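Local coordinates for Mlr6093 protein (Mesorhizobium loti, PDB 2QJ8), which is a zinc-binding hydrolase of the aspartoacylase family, which probably cleaves carbon-nitrogen bonds in linear amides, at the interface of chains A and B. Residues are numbered along the deposited sequence; one frame, centred on the assembly and turned at random. Chains: chain A/B, Mlr6093 protein.

The interface of chains A and B. Residues chain A 59, 62-63, 66, 86, 92; chain B 267, 290, 314-316.
B:Ile267 points its CD1 methyl at the carboxylate of A:Glu86, the two side chains meeting tip to tip with CD1 3.5 Å from OE2. An extended chain (chi2 173°) carries that methyl outward from its strand, and A:Leu59 crosses it obliquely, CD1 of A:Leu59 lying 3.8 Å from CD1 of B:Ile267. A:Leu59 also lies over the backbone of chain B, its CG 3.7 Å from CA of B:Met315, a selenomethionine here. CD1 of A:Ile63 is 3.3 Å from CB of B:Ala314, tighter than usual van der Waals contact.

The A:Glu86 chain bends at chi2 (93°), which turns its carboxylate towards A:Arg66. OE2 of A:Glu86 accepts NE of A:Arg66 at 3.3 Å through its syn lone pair, lying 19° out of the guanidinium plane. NH2 of A:Arg66 adds a salt bridge to OE1 of A:Glu86 at 3.1 Å, its hydrogen bonds to both oxygens being weak. The pairing probably limits rotation of the carboxylate against which the B:Ile267 methyl packs. Direct polar bonds between the chains are absent from this patch, and water takes their place: one molecule lies 2.8 Å from A:Glu86 OE1 and 2.7 Å from the carbonyl O of B:Met290, another joins the carbonyl O of A:Val92 to B:Tyr316 N. An alanine at A:Glu86 would probably leave A:Arg66 without its charge partner, free to turn, and open a gap at the tip of B:Ile267.

The two-fold repeats the patch, though a biological dimer is not thereby proved. Chain A contributes the helices 60-75 and 89-94 with adjoining loops, set against strands 266-270 and 315-317 of chain B.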
# COMPACT_ATOMS: atom_id res chain seq x y z
N LEU A 59 5.17 5.77 -5.37
CA LEU A 59 5.53 7.15 -5.53
C LEU A 59 6.74 7.60 -4.75
O LEU A 59 7.17 8.70 -4.99
CB LEU A 59 4.33 8.05 -5.29
CG LEU A 59 3.29 8.10 -6.41
CD1 LEU A 59 3.79 8.68 -7.73
CD2 LEU A 59 2.64 6.75 -6.63
N PRO A 62 9.71 8.39 -7.37
CA PRO A 62 9.46 9.71 -7.95
C PRO A 62 9.68 10.90 -7.02
O PRO A 62 10.28 11.89 -7.44
CB PRO A 62 8.01 9.60 -8.39
CG PRO A 62 7.93 8.18 -8.87
CD PRO A 62 8.67 7.43 -7.80
N ILE A 63 9.25 10.78 -5.77
CA ILE A 63 9.44 11.84 -4.76
C ILE A 63 10.92 12.04 -4.45
O ILE A 63 11.41 13.17 -4.49
CB ILE A 63 8.65 11.55 -3.49
CG1 ILE A 63 7.16 11.79 -3.74
CG2 ILE A 63 9.15 12.42 -2.32
CD1 ILE A 63 6.24 11.05 -2.74
N ARG A 66 12.63 13.75 -7.32
CA ARG A 66 12.38 15.17 -7.31
C ARG A 66 13.19 15.88 -6.23
O ARG A 66 13.57 17.04 -6.40
CB ARG A 66 10.91 15.44 -7.10
CG ARG A 66 10.08 15.17 -8.30
CD ARG A 66 8.66 15.04 -7.90
NE ARG A 66 7.85 14.67 -9.05
CZ ARG A 66 7.40 15.52 -9.96
NH1 ARG A 66 7.66 16.83 -9.90
NH2 ARG A 66 6.67 15.02 -10.97
N GLU A 86 9.47 9.94 -13.34
CA GLU A 86 8.38 9.03 -13.68
C GLU A 86 8.52 8.62 -15.14
O GLU A 86 8.05 9.33 -16.03
CB GLU A 86 6.99 9.67 -13.51
CG GLU A 86 6.63 10.16 -12.13
CD GLU A 86 6.95 11.61 -11.88
OE1 GLU A 86 6.57 12.49 -12.70
OE2 GLU A 86 7.53 11.91 -10.81
N VAL A 92 1.47 5.68 -13.51
CA VAL A 92 1.39 6.53 -12.29
C VAL A 92 -0.00 7.18 -12.16
O VAL A 92 -0.65 7.14 -11.08
CB VAL A 92 2.50 7.60 -12.28
CG1 VAL A 92 2.30 8.61 -11.09
CG2 VAL A 92 3.86 6.97 -12.17
N ILE B 267 1.13 14.66 -7.88
CA ILE B 267 1.64 13.70 -6.91
C ILE B 267 1.59 14.31 -5.54
O ILE B 267 2.33 15.24 -5.24
CB ILE B 267 3.09 13.25 -7.27
CG1 ILE B 267 3.10 12.51 -8.62
CG2 ILE B 267 3.65 12.35 -6.17
CD1 ILE B 267 4.49 12.17 -9.15
N MSE B 290 3.15 17.06 -12.45
CA MSE B 290 3.71 16.02 -13.33
C MSE B 290 4.21 16.46 -14.72
O MSE B 290 4.94 15.75 -15.34
CB MSE B 290 2.73 14.84 -13.51
CG MSE B 290 2.71 13.85 -12.34
SE MSE B 290 1.79 12.17 -12.72
CE MSE B 290 2.90 11.43 -14.14
N ALA B 314 1.56 8.75 -0.40
CA ALA B 314 2.07 9.42 -1.58
C ALA B 314 1.44 8.76 -2.81
O ALA B 314 1.51 7.53 -2.96
CB ALA B 314 3.60 9.36 -1.61
N MSE B 315 0.78 9.54 -3.67
CA MSE B 315 0.09 9.04 -4.85
C MSE B 315 -0.39 10.13 -5.78
O MSE B 315 -0.49 11.27 -5.38
CB MSE B 315 -1.11 8.20 -4.48
CG MSE B 315 -2.19 8.94 -3.77
SE MSE B 315 -3.51 7.64 -3.26
CE MSE B 315 -4.07 6.93 -4.99
N TYR B 316 -0.76 9.75 -6.99
CA TYR B 316 -1.28 10.70 -7.95
C TYR B 316 -2.72 10.97 -7.55
O TYR B 316 -3.47 10.03 -7.36
CB TYR B 316 -1.25 10.17 -9.37
CG TYR B 316 -1.74 11.16 -10.38
CD1 TYR B 316 -1.03 12.31 -10.64
CD2 TYR B 316 -2.94 10.97 -11.06
CE1 TYR B 316 -1.46 13.24 -11.56
CE2 TYR B 316 -3.38 11.89 -11.96
CZ TYR B 316 -2.64 13.04 -12.20
OH TYR B 316 -3.05 13.95 -13.13
O HOH W 1 5.42 13.06 -15.24
O HOH W 2 -0.27 7.17 -8.44